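Long-range contacts in putative N-acetylmuramoyl-L-alanine amidase (Neisseria meningitidis MC58, PDB 3CZX), which probably hydrolyses the amide link between N-acetylmuramoyl groups and L-amino acid residues in cell-wall glycopeptides, using a bound zinc ion: residues 6-12 and 73-78; 57-61 and 133-137; 85-89 and 148-154; 112-116 and 154-158. One frame throughout, in Å; residues are numbered along the deposited sequence.

In the fold
All four contacts belong to one alpha/beta domain built on a mixed six-stranded sheet. Interaction 1 pairs two inner parallel strands, 6-10 and 73-77, and carries two of the three protein ligands of the zinc, H12 and H78, at its C-terminal end. Interaction 2 lies beside it, centres 9 Å apart, and touches it through the E76-R133 salt bridge, next to the metal site; along the chain the two alternate. Interactions 3 and 4 are farther off, 21 and 20 Å from interaction 1, centre to centre. They share D154, with centres 9 Å apart, and set the start of helix 152-177 against loop 85-89 and the C-terminal end of helix 99-113.

Interaction 1 (6-12 and 73-78); sequences ICLTAGH and VAIEFH. With ZN (zinc ion), chain E.
Inner strands 6-10 and 73-77 of the amidase sheet run parallel, axes 4.6 Å apart and 16° askew, in register I6-V73 through A10-F77. Backbone bonds of 2.8 to 3.0 Å alternate: C7 N to V73 O, I75 N to C7 O, T9 N to I75 O, F77 N to T9 O, G11 N to F77 O. I6, L8, V73, I75 and F77 share one face, where L8 (m, t) brings CD2 to 3.9 Å from I75 CD1 and 4.0 Å from F77 CE2. On the other, T9 takes chi1 p so that OG1 donates to E76 OE2 (2.8 Å); E76 is extended (t, t), chi3 93° turning the carboxylate. G11 CA lies over the H78 ring, 4.0 Å from its centroid; a CB here would clash. H12 (phi 69°, chi1 m) and H78 (m) bring NE2 and ND1 each to 2.2 Å from zinc; E26 and waters 1 and 2 complete the coordination. H78 NE2 donates to E76 OE1 (2.8 Å), so this second-shell carboxylate probably helps to orient the zinc-bound imidazole.

Interaction 2 (57-61 and 133-137); sequences GNMPL and RLAYA
The R133 guanidinium lies face-on to N58 OD1, which is 3.5 Å from R133 NH1, as the arginine reaches from the N-cap of helix 134-138 across to the loop 57-61. The arginine is folded, with chi1, chi2 and chi3 all m, and this curls the guanidinium round so that its edge meets the backbone carbonyl of M59, a selenomethionine. Both terminal nitrogens donate to that one oxygen: NH1 and NH2 of R133 each stand 3.1 Å from M59 O, a bifurcated acceptor.

The loop gets there through N58 in left-handed backbone conformation (phi 64°, psi 47°), followed by M59 and P60 in polyproline-II conformation; P60 is itself the N-cap of helix 61-69. L61, the first residue of that helix, uses a t, p rotamer to lay CD1 3.6 Å from A135 CB, and its CA is 7.0 Å from that of Y136. The CB of A135 points at the loop, whereas the M59 side chain (t, t, m) leads away towards L67. R133 O accepts from Y136 N at 2.8 Å, opening the helix.

Two helix starts are thus brought together beside the zinc site. R133 NE makes a salt bridge to E76, the carboxylate that also holds zinc ligand H78, so one guanidinium ties the 57-61 loop to the second shell of the metal.

Interaction 3 (85-89 and 148-154); sequences KTATG and FISNDTD
K85 curls back over the turn 148-151 and the start of helix 152-177, chi3 and chi4 both p, putting NZ 2.7 Å from S150 O and 3.0 Å from D152 OD1, a salt bridge; that carboxylate oxygen also accepts from N21. CA atoms pair K85-N151 (5.1 Å) and T88-F148 (5.9 Å). The type I beta turn F148-N151 is closed by N151 N to F148 O (3.0 Å). N151 ND2 donates to A87 O (3.0 Å), its OD1 accepts from D154 N (2.9 Å). T88 OG1 donates to D154 OD2 (2.6 Å). Water 3 links K85 O (2.6 Å) to D152 N, water 4 T86 O (2.8 Å) to N151 ND2, and water 5 A87 O to S150 OG (2.8 Å), which itself accepts from A82 N. Water 6 accepts from G89 N and F148 N and donates to D154 OD2 (2.6 Å). A87 CB makes a CH-pi contact with the F148 ring, 4.1 Å from its centroid. The whole is an N-capped helix start, with N151 the Asn N-cap of 152-177.

Interaction 4 (112-116 and 154-158); sequences KTGWK and DLALF
An ST turn ends helix 99-113 and delivers W115 to the first turns of helix 152-177, in the alpha/beta fold of this amidase. T113 is the last helical residue; with chi1 p its OG1 accepts from W115 N at 3.1 Å while also donating to V109 O. Its backbone O lies 3.7 Å from L157 CD2, and its CB 4.0 Å from that same methyl, the CA atoms of T113 and L157 being 7.6 Å apart. G114 then breaks the helix with positive phi (71°, psi 13°) and turns the chain so that W115, in polyproline-II conformation (-74°, 150°), points its CB at the second helix. The indole, chi1 m and chi2 -21°, contributes the largest single share of the area buried here. Its edge faces the helix: CZ2 is 3.4 Å from D154 O and CH2 4.1 Å from F158 CB. L157, in the t, p rotamer, brings CD2 to 3.6 Å from W115 NE1. F147 meets the indole and stacks on F158, continuing the aromatic packing. D154 holds T88 through OD2, while OD1 serves the indole by way of water 7, which accepts from W115 NE1 at 2.9 Å and donates to D154 OD1 at 2.7 Å.

Interaction 1 (6-12 and 73-78)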
loop_
_atom_site.group_PDB
_atom_site.type_symbol
_atom_site.label_atom_id
_atom_site.label_comp_id
_atom_site.label_asym_id
_atom_site.label_seq_id
_atom_site.Cartn_x
_atom_site.Cartn_y
_atom_site.Cartn_z
ATOM N N ILE A 6 12.575 -13.304 9.881
ATOM C CA ILE A 6 11.777 -12.181 10.359
ATOM C C ILE A 6 10.320 -12.599 10.198
ATOM O O ILE A 6 9.932 -13.021 9.105
ATOM C CB ILE A 6 12.039 -10.940 9.513
ATOM C CG1 ILE A 6 13.512 -10.518 9.602
ATOM C CG2 ILE A 6 11.165 -9.755 9.956
ATOM C CD1 ILE A 6 14.078 -10.048 8.319
ATOM N N CYS A 7 9.528 -12.472 11.246
ATOM C CA CYS A 7 8.090 -12.737 11.206
ATOM C C CYS A 7 7.371 -11.397 11.254
ATOM O O CYS A 7 7.646 -10.582 12.129
ATOM C CB CYS A 7 7.651 -13.621 12.386
ATOM S SG CYS A 7 5.870 -13.787 12.622
ATOM N N LEU A 8 6.495 -11.148 10.282
ATOM C CA LEU A 8 5.665 -9.961 10.283
ATOM C C LEU A 8 4.198 -10.343 10.149
ATOM O O LEU A 8 3.846 -11.074 9.189
ATOM C CB LEU A 8 6.035 -9.065 9.098
ATOM C CG LEU A 8 7.471 -8.545 8.999
ATOM C CD1 LEU A 8 7.627 -7.702 7.756
ATOM C CD2 LEU A 8 7.941 -7.714 10.234
ATOM N N THR A 9 3.353 -9.851 11.052
ATOM C CA THR A 9 1.911 -10.067 10.912
ATOM C C THR A 9 1.151 -8.791 11.077
ATOM O O THR A 9 1.724 -7.771 11.427
ATOM C CB THR A 9 1.450 -11.143 11.915
ATOM O OG1 THR A 9 1.682 -10.697 13.239
ATOM C CG2 THR A 9 2.253 -12.455 11.653
ATOM N N ALA A 10 -0.151 -8.834 10.759
ATOM C CA ALA A 10 -1.037 -7.671 10.862
ATOM C C ALA A 10 -2.092 -7.975 11.899
ATOM O O ALA A 10 -2.647 -9.077 11.936
ATOM C CB ALA A 10 -1.720 -7.331 9.483
ATOM N N GLY A 11 -2.409 -6.992 12.723
ATOM C CA GLY A 11 -3.521 -7.131 13.645
ATOM C C GLY A 11 -4.855 -7.031 12.949
ATOM O O GLY A 11 -5.004 -6.350 11.931
ATOM N N HIS A 12 -5.832 -7.712 13.531
ATOM C CA HIS A 12 -7.241 -7.558 13.164
ATOM C C HIS A 12 -7.592 -8.107 11.779
ATOM O O HIS A 12 -6.728 -8.585 11.040
ATOM C CB HIS A 12 -7.658 -6.095 13.313
ATOM C CG HIS A 12 -7.334 -5.513 14.654
ATOM N ND1 HIS A 12 -8.062 -5.807 15.790
ATOM C CD2 HIS A 12 -6.347 -4.675 15.048
ATOM C CE1 HIS A 12 -7.547 -5.159 16.820
ATOM N NE2 HIS A 12 -6.513 -4.455 16.393
ATOM N N VAL A 73 13.157 -12.148 14.983
ATOM C CA VAL A 73 12.311 -11.058 15.446
ATOM C C VAL A 73 10.910 -11.275 14.853
ATOM O O VAL A 73 10.797 -11.741 13.730
ATOM C CB VAL A 73 12.899 -9.681 15.085
ATOM C CG1 VAL A 73 12.928 -9.470 13.590
ATOM C CG2 VAL A 73 12.130 -8.576 15.831
ATOM N N ALA A 74 9.874 -10.986 15.643
ATOM C CA ALA A 74 8.482 -11.133 15.235
ATOM C C ALA A 74 7.730 -9.872 15.610
ATOM O O ALA A 74 7.731 -9.478 16.772
ATOM C CB ALA A 74 7.815 -12.332 15.899
ATOM N N ILE A 75 7.083 -9.242 14.622
ATOM C CA ILE A 75 6.389 -7.974 14.798
ATOM C C ILE A 75 4.967 -8.051 14.253
ATOM O O ILE A 75 4.768 -8.468 13.079
ATOM C CB ILE A 75 7.135 -6.844 14.013
ATOM C CG1 ILE A 75 8.588 -6.733 14.483
ATOM C CG2 ILE A 75 6.416 -5.518 14.207
ATOM C CD1 ILE A 75 9.553 -6.133 13.455
ATOM N N GLU A 76 3.989 -7.709 15.076
ATOM C CA GLU A 76 2.615 -7.543 14.623
ATOM C C GLU A 76 2.215 -6.076 14.639
ATOM O O GLU A 76 2.271 -5.398 15.678
ATOM C CB GLU A 76 1.625 -8.359 15.471
ATOM C CG GLU A 76 0.254 -8.299 14.867
ATOM C CD GLU A 76 -0.659 -9.319 15.394
ATOM O OE1 GLU A 76 -1.375 -8.988 16.367
ATOM O OE2 GLU A 76 -0.664 -10.433 14.826
ATOM N N PHE A 77 1.806 -5.570 13.485
ATOM C CA PHE A 77 1.503 -4.171 13.328
ATOM C C PHE A 77 0.059 -3.879 13.756
ATOM O O PHE A 77 -0.876 -4.583 13.370
ATOM C CB PHE A 77 1.740 -3.704 11.875
ATOM C CG PHE A 77 3.173 -3.818 11.427
ATOM C CD1 PHE A 77 4.091 -2.812 11.666
ATOM C CD2 PHE A 77 3.589 -4.937 10.759
ATOM C CE1 PHE A 77 5.412 -2.948 11.219
ATOM C CE2 PHE A 77 4.929 -5.099 10.325
ATOM C CZ PHE A 77 5.816 -4.106 10.573
ATOM N N HIS A 78 -0.055 -2.860 14.574
ATOM C CA HIS A 78 -1.322 -2.337 15.091
ATOM C C HIS A 78 -1.289 -0.823 15.050
ATOM O O HIS A 78 -0.242 -0.233 14.773
ATOM C CB HIS A 78 -1.487 -2.727 16.552
ATOM C CG HIS A 78 -1.884 -4.148 16.762
ATOM N ND1 HIS A 78 -3.177 -4.513 17.083
ATOM C CD2 HIS A 78 -1.180 -5.299 16.659
ATOM C CE1 HIS A 78 -3.255 -5.832 17.135
ATOM N NE2 HIS A 78 -2.056 -6.332 16.898
HETATM ZN ZN ZN E . -4.991 -3.368 17.536
HETATM O O HOH W 1 -5.636 -4.303 19.530
HETATM O O HOH W 2 -4.020 -1.970 18.943
#

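Interaction 2 (57-61 and 133-137)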
loop_
_atom_site.group_PDB
_atom_site.type_symbol
_atom_site.label_atom_id
_atom_site.label_comp_id
_atom_site.label_asym_id
_atom_site.label_seq_id
_atom_site.Cartn_x
_atom_site.Cartn_y
_atom_site.Cartn_z
ATOM N N GLY A 57 -5.240 -9.472 8.658
ATOM C CA GLY A 57 -4.466 -10.216 9.642
ATOM C C GLY A 57 -5.308 -11.001 10.634
ATOM O O GLY A 57 -6.282 -11.663 10.242
ATOM N N ASN A 58 -4.901 -10.927 11.913
ATOM C CA ASN A 58 -5.494 -11.679 13.026
ATOM C C ASN A 58 -5.349 -13.207 12.925
ATOM O O ASN A 58 -6.325 -13.952 13.128
ATOM C CB ASN A 58 -6.967 -11.320 13.213
ATOM C CG ASN A 58 -7.504 -11.781 14.553
ATOM O OD1 ASN A 58 -6.872 -11.567 15.604
ATOM N ND2 ASN A 58 -8.667 -12.443 14.526
HETATM N N MSE A 59 -4.134 -13.660 12.615
HETATM C CA MSE A 59 -3.810 -15.084 12.567
HETATM C C MSE A 59 -4.055 -15.642 13.956
HETATM O O MSE A 59 -3.697 -14.996 14.946
HETATM C CB MSE A 59 -2.342 -15.289 12.160
HETATM C CG MSE A 59 -1.777 -16.698 12.388
HETATM SE SE MSE A 59 0.125 -16.869 11.876
HETATM C CE MSE A 59 -0.133 -17.181 9.953
ATOM N N PRO A 60 -4.650 -16.848 14.042
ATOM C CA PRO A 60 -4.910 -17.438 15.356
ATOM C C PRO A 60 -3.672 -17.433 16.230
ATOM O O PRO A 60 -2.587 -17.752 15.749
ATOM C CB PRO A 60 -5.319 -18.875 15.015
ATOM C CG PRO A 60 -5.890 -18.787 13.668
ATOM C CD PRO A 60 -5.101 -17.736 12.953
ATOM N N LEU A 61 -3.851 -17.060 17.496
ATOM C CA LEU A 61 -2.758 -16.967 18.467
ATOM C C LEU A 61 -1.877 -18.216 18.457
ATOM O O LEU A 61 -0.648 -18.109 18.388
ATOM C CB LEU A 61 -3.332 -16.685 19.873
ATOM C CG LEU A 61 -2.450 -16.683 21.131
ATOM C CD1 LEU A 61 -1.339 -15.623 21.065
ATOM C CD2 LEU A 61 -3.320 -16.470 22.372
ATOM N N ARG A 133 -3.899 -8.317 21.858
ATOM C CA ARG A 133 -2.891 -9.278 21.464
ATOM C C ARG A 133 -1.718 -9.263 22.449
ATOM O O ARG A 133 -0.582 -9.590 22.081
ATOM C CB ARG A 133 -2.397 -8.975 20.040
ATOM C CG ARG A 133 -3.496 -9.046 18.989
ATOM C CD ARG A 133 -3.810 -10.482 18.631
ATOM N NE ARG A 133 -2.976 -10.951 17.538
ATOM C CZ ARG A 133 -3.142 -12.100 16.886
ATOM N NH1 ARG A 133 -4.080 -12.962 17.256
ATOM N NH2 ARG A 133 -2.338 -12.412 15.872
ATOM N N LEU A 134 -1.994 -8.897 23.704
ATOM C CA LEU A 134 -0.988 -8.996 24.771
ATOM C C LEU A 134 -0.351 -10.378 24.786
ATOM O O LEU A 134 0.860 -10.504 25.017
ATOM C CB LEU A 134 -1.626 -8.698 26.128
ATOM C CG LEU A 134 -0.712 -8.589 27.353
ATOM C CD1 LEU A 134 0.338 -7.501 27.180
ATOM C CD2 LEU A 134 -1.586 -8.299 28.577
ATOM N N ALA A 135 -1.145 -11.423 24.503
ATOM C CA ALA A 135 -0.600 -12.803 24.418
ATOM C C ALA A 135 0.550 -12.967 23.412
ATOM O O ALA A 135 1.486 -13.752 23.639
ATOM C CB ALA A 135 -1.712 -13.805 24.099
ATOM N N TYR A 136 0.474 -12.213 22.309
ATOM C CA TYR A 136 1.529 -12.176 21.270
ATOM C C TYR A 136 2.807 -11.575 21.846
ATOM O O TYR A 136 3.894 -12.111 21.643
ATOM C CB TYR A 136 1.029 -11.333 20.088
ATOM C CG TYR A 136 1.839 -11.329 18.801
ATOM C CD1 TYR A 136 1.413 -12.056 17.683
ATOM C CD2 TYR A 136 2.964 -10.519 18.657
ATOM C CE1 TYR A 136 2.122 -12.029 16.477
ATOM C CE2 TYR A 136 3.685 -10.512 17.491
ATOM C CZ TYR A 136 3.256 -11.248 16.386
ATOM O OH TYR A 136 3.923 -11.201 15.182
ATOM N N ALA A 137 2.648 -10.476 22.575
ATOM C CA ALA A 137 3.765 -9.823 23.274
ATOM C C ALA A 137 4.334 -10.738 24.360
ATOM O O ALA A 137 5.547 -10.933 24.444
ATOM C CB ALA A 137 3.318 -8.463 23.872
#

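Interaction 3 (85-89 and 148-154)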
loop_
_atom_site.group_PDB
_atom_site.type_symbol
_atom_site.label_atom_id
_atom_site.label_comp_id
_atom_site.label_asym_id
_atom_site.label_seq_id
_atom_site.Cartn_x
_atom_site.Cartn_y
_atom_site.Cartn_z
ATOM N N LYS A 85 -8.405 12.538 21.419
ATOM C CA LYS A 85 -7.927 12.609 20.032
ATOM C C LYS A 85 -6.657 13.439 19.856
ATOM O O LYS A 85 -6.209 13.636 18.726
ATOM C CB LYS A 85 -9.047 13.084 19.113
ATOM C CG LYS A 85 -10.094 12.035 18.878
ATOM C CD LYS A 85 -11.161 12.520 17.900
ATOM C CE LYS A 85 -10.625 12.635 16.469
ATOM N NZ LYS A 85 -10.119 11.336 15.948
ATOM N N THR A 86 -6.070 13.905 20.964
ATOM C CA THR A 86 -4.774 14.518 20.968
ATOM C C THR A 86 -3.675 13.556 21.462
ATOM O O THR A 86 -2.502 13.886 21.357
ATOM C CB THR A 86 -4.750 15.798 21.837
ATOM O OG1 THR A 86 -4.896 15.435 23.205
ATOM C CG2 THR A 86 -5.858 16.771 21.435
ATOM N N ALA A 87 -4.046 12.381 21.963
ATOM C CA ALA A 87 -3.058 11.350 22.396
ATOM C C ALA A 87 -2.180 11.044 21.177
ATOM O O ALA A 87 -2.691 10.916 20.070
ATOM C CB ALA A 87 -3.739 10.095 22.847
ATOM N N THR A 88 -0.875 10.925 21.396
ATOM C CA THR A 88 0.072 10.777 20.303
ATOM C C THR A 88 1.297 9.986 20.745
ATOM O O THR A 88 1.637 9.972 21.926
ATOM C CB THR A 88 0.524 12.148 19.768
ATOM O OG1 THR A 88 1.341 11.997 18.587
ATOM C CG2 THR A 88 1.281 12.967 20.824
ATOM N N GLY A 89 1.946 9.328 19.787
ATOM C CA GLY A 89 3.300 8.801 19.992
ATOM C C GLY A 89 3.389 7.338 19.605
ATOM O O GLY A 89 2.388 6.695 19.309
ATOM N N PHE A 148 -1.361 6.674 16.810
ATOM C CA PHE A 148 -2.746 6.609 17.237
ATOM C C PHE A 148 -3.605 6.924 16.029
ATOM O O PHE A 148 -3.545 8.033 15.496
ATOM C CB PHE A 148 -3.008 7.657 18.320
ATOM C CG PHE A 148 -2.516 7.278 19.684
ATOM C CD1 PHE A 148 -3.408 6.958 20.693
ATOM C CD2 PHE A 148 -1.154 7.247 19.958
ATOM C CE1 PHE A 148 -2.941 6.597 21.942
ATOM C CE2 PHE A 148 -0.692 6.879 21.216
ATOM C CZ PHE A 148 -1.597 6.566 22.202
ATOM N N ILE A 149 -4.442 5.965 15.632
ATOM C CA ILE A 149 -5.361 6.158 14.538
ATOM C C ILE A 149 -6.360 7.255 14.865
ATOM O O ILE A 149 -6.912 7.890 13.953
ATOM C CB ILE A 149 -6.078 4.853 14.164
ATOM C CG1 ILE A 149 -6.672 4.947 12.770
ATOM C CG2 ILE A 149 -7.139 4.449 15.226
ATOM C CD1 ILE A 149 -7.331 3.659 12.310
ATOM N N SER A 150 -6.572 7.443 16.164
ATOM C CA SER A 150 -7.465 8.492 16.682
ATOM C C SER A 150 -6.880 9.910 16.599
ATOM O O SER A 150 -7.600 10.899 16.775
ATOM C CB SER A 150 -7.882 8.121 18.103
ATOM O OG SER A 150 -6.759 7.805 18.869
ATOM N N ASN A 151 -5.574 10.049 16.345
ATOM C CA ASN A 151 -4.952 11.327 16.140
ATOM C C ASN A 151 -5.049 11.754 14.674
ATOM O O ASN A 151 -4.322 11.235 13.842
ATOM C CB ASN A 151 -3.486 11.287 16.599
ATOM C CG ASN A 151 -2.885 12.660 16.701
ATOM O OD1 ASN A 151 -2.747 13.388 15.707
ATOM N ND2 ASN A 151 -2.572 13.070 17.919
ATOM N N ASP A 152 -5.980 12.653 14.341
ATOM C CA ASP A 152 -6.207 12.981 12.945
ATOM C C ASP A 152 -4.955 13.488 12.208
ATOM O O ASP A 152 -4.728 13.156 11.018
ATOM C CB ASP A 152 -7.307 14.048 12.788
ATOM C CG ASP A 152 -8.654 13.575 13.218
ATOM O OD1 ASP A 152 -8.880 12.371 13.461
ATOM O OD2 ASP A 152 -9.541 14.454 13.285
ATOM N N THR A 153 -4.170 14.326 12.879
ATOM C CA THR A 153 -2.950 14.919 12.322
ATOM C C THR A 153 -1.897 13.838 12.071
ATOM O O THR A 153 -1.324 13.762 10.966
ATOM C CB THR A 153 -2.375 16.026 13.257
ATOM O OG1 THR A 153 -3.302 17.133 13.266
ATOM C CG2 THR A 153 -1.004 16.516 12.760
ATOM N N ASP A 154 -1.640 12.988 13.072
ATOM C CA ASP A 154 -0.643 11.900 12.878
ATOM C C ASP A 154 -1.084 10.894 11.793
ATOM O O ASP A 154 -0.301 10.427 10.991
ATOM C CB ASP A 154 -0.425 11.120 14.168
ATOM C CG ASP A 154 0.118 11.974 15.289
ATOM O OD1 ASP A 154 0.639 13.079 15.032
ATOM O OD2 ASP A 154 -0.013 11.510 16.447
HETATM O O HOH W 3 -7.157 14.455 16.467
HETATM O O HOH W 4 -1.409 15.562 19.387
HETATM O O HOH W 5 -5.501 10.058 19.875
HETATM O O HOH W 6 0.350 9.022 17.176
#

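Interaction 4 (112-116 and 154-158)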
loop_
_atom_site.group_PDB
_atom_site.type_symbol
_atom_site.label_atom_id
_atom_site.label_comp_id
_atom_site.label_asym_id
_atom_site.label_seq_id
_atom_site.Cartn_x
_atom_site.Cartn_y
_atom_site.Cartn_z
ATOM N N LYS A 112 11.575 9.667 11.002
ATOM C CA LYS A 112 10.861 10.016 9.774
ATOM C C LYS A 112 9.663 10.936 10.011
ATOM O O LYS A 112 9.214 11.616 9.097
ATOM C CB LYS A 112 10.361 8.740 9.092
ATOM C CG LYS A 112 9.720 8.921 7.702
ATOM C CD LYS A 112 10.784 9.216 6.676
ATOM C CE LYS A 112 10.257 9.215 5.253
ATOM N NZ LYS A 112 11.416 9.486 4.301
ATOM N N THR A 113 9.171 10.964 11.242
ATOM C CA THR A 113 7.873 11.603 11.550
ATOM C C THR A 113 7.876 12.737 12.559
ATOM O O THR A 113 6.940 13.507 12.585
ATOM C CB THR A 113 6.873 10.574 12.073
ATOM O OG1 THR A 113 7.415 9.986 13.266
ATOM C CG2 THR A 113 6.624 9.481 11.035
ATOM N N GLY A 114 8.883 12.797 13.413
ATOM C CA GLY A 114 8.854 13.725 14.542
ATOM C C GLY A 114 7.852 13.319 15.619
ATOM O O GLY A 114 7.548 14.094 16.510
ATOM N N TRP A 115 7.332 12.077 15.556
ATOM C CA TRP A 115 6.428 11.574 16.586
ATOM C C TRP A 115 7.230 11.256 17.856
ATOM O O TRP A 115 8.398 10.847 17.790
ATOM C CB TRP A 115 5.749 10.286 16.110
ATOM C CG TRP A 115 4.763 10.483 14.985
ATOM C CD1 TRP A 115 4.131 11.645 14.622
ATOM C CD2 TRP A 115 4.303 9.478 14.073
ATOM N NE1 TRP A 115 3.314 11.419 13.518
ATOM C CE2 TRP A 115 3.382 10.094 13.178
ATOM C CE3 TRP A 115 4.588 8.136 13.908
ATOM C CZ2 TRP A 115 2.755 9.397 12.138
ATOM C CZ3 TRP A 115 3.936 7.431 12.871
ATOM C CH2 TRP A 115 3.023 8.077 12.010
ATOM N N LYS A 116 6.552 11.410 18.984
ATOM C CA LYS A 116 7.161 11.179 20.288
ATOM C C LYS A 116 7.326 9.677 20.550
ATOM O O LYS A 116 6.413 8.931 20.296
ATOM C CB LYS A 116 6.243 11.787 21.356
ATOM C CG LYS A 116 6.850 11.787 22.766
ATOM C CD LYS A 116 5.796 11.943 23.845
ATOM C CE LYS A 116 6.432 11.763 25.247
ATOM N NZ LYS A 116 7.294 12.922 25.643
ATOM N N ASP A 154 -1.640 12.988 13.072
ATOM C CA ASP A 154 -0.643 11.900 12.878
ATOM C C ASP A 154 -1.084 10.894 11.793
ATOM O O ASP A 154 -0.301 10.427 10.991
ATOM C CB ASP A 154 -0.425 11.120 14.168
ATOM C CG ASP A 154 0.118 11.974 15.289
ATOM O OD1 ASP A 154 0.639 13.079 15.032
ATOM O OD2 ASP A 154 -0.013 11.510 16.447
ATOM N N LEU A 155 -2.377 10.586 11.775
ATOM C CA LEU A 155 -2.936 9.718 10.766
ATOM C C LEU A 155 -2.759 10.316 9.362
ATOM O O LEU A 155 -2.415 9.605 8.391
ATOM C CB LEU A 155 -4.424 9.440 11.058
ATOM C CG LEU A 155 -5.201 8.672 9.982
ATOM C CD1 LEU A 155 -4.621 7.301 9.606
ATOM C CD2 LEU A 155 -6.663 8.547 10.347
ATOM N N ALA A 156 -3.000 11.608 9.221
ATOM C CA ALA A 156 -2.755 12.270 7.913
ATOM C C ALA A 156 -1.294 12.143 7.507
ATOM O O ALA A 156 -1.015 11.924 6.326
ATOM C CB ALA A 156 -3.153 13.754 7.961
ATOM N N LEU A 157 -0.385 12.329 8.447
ATOM C CA LEU A 157 1.057 12.215 8.139
ATOM C C LEU A 157 1.383 10.822 7.694
ATOM O O LEU A 157 2.112 10.648 6.704
ATOM C CB LEU A 157 1.904 12.606 9.358
ATOM C CG LEU A 157 3.398 12.702 9.014
ATOM C CD1 LEU A 157 3.641 13.856 8.071
ATOM C CD2 LEU A 157 4.140 12.921 10.315
ATOM N N PHE A 158 0.833 9.829 8.393
ATOM C CA PHE A 158 1.055 8.424 8.047
ATOM C C PHE A 158 0.561 8.185 6.627
ATOM O O PHE A 158 1.252 7.595 5.842
ATOM C CB PHE A 158 0.381 7.439 8.974
ATOM C CG PHE A 158 0.574 6.001 8.561
ATOM C CD1 PHE A 158 1.777 5.352 8.763
ATOM C CD2 PHE A 158 -0.424 5.307 7.887
ATOM C CE1 PHE A 158 1.958 4.022 8.350
ATOM C CE2 PHE A 158 -0.214 3.983 7.482
ATOM C CZ PHE A 158 0.999 3.367 7.719
HETATM O O HOH W 7 2.137 14.013 12.926
#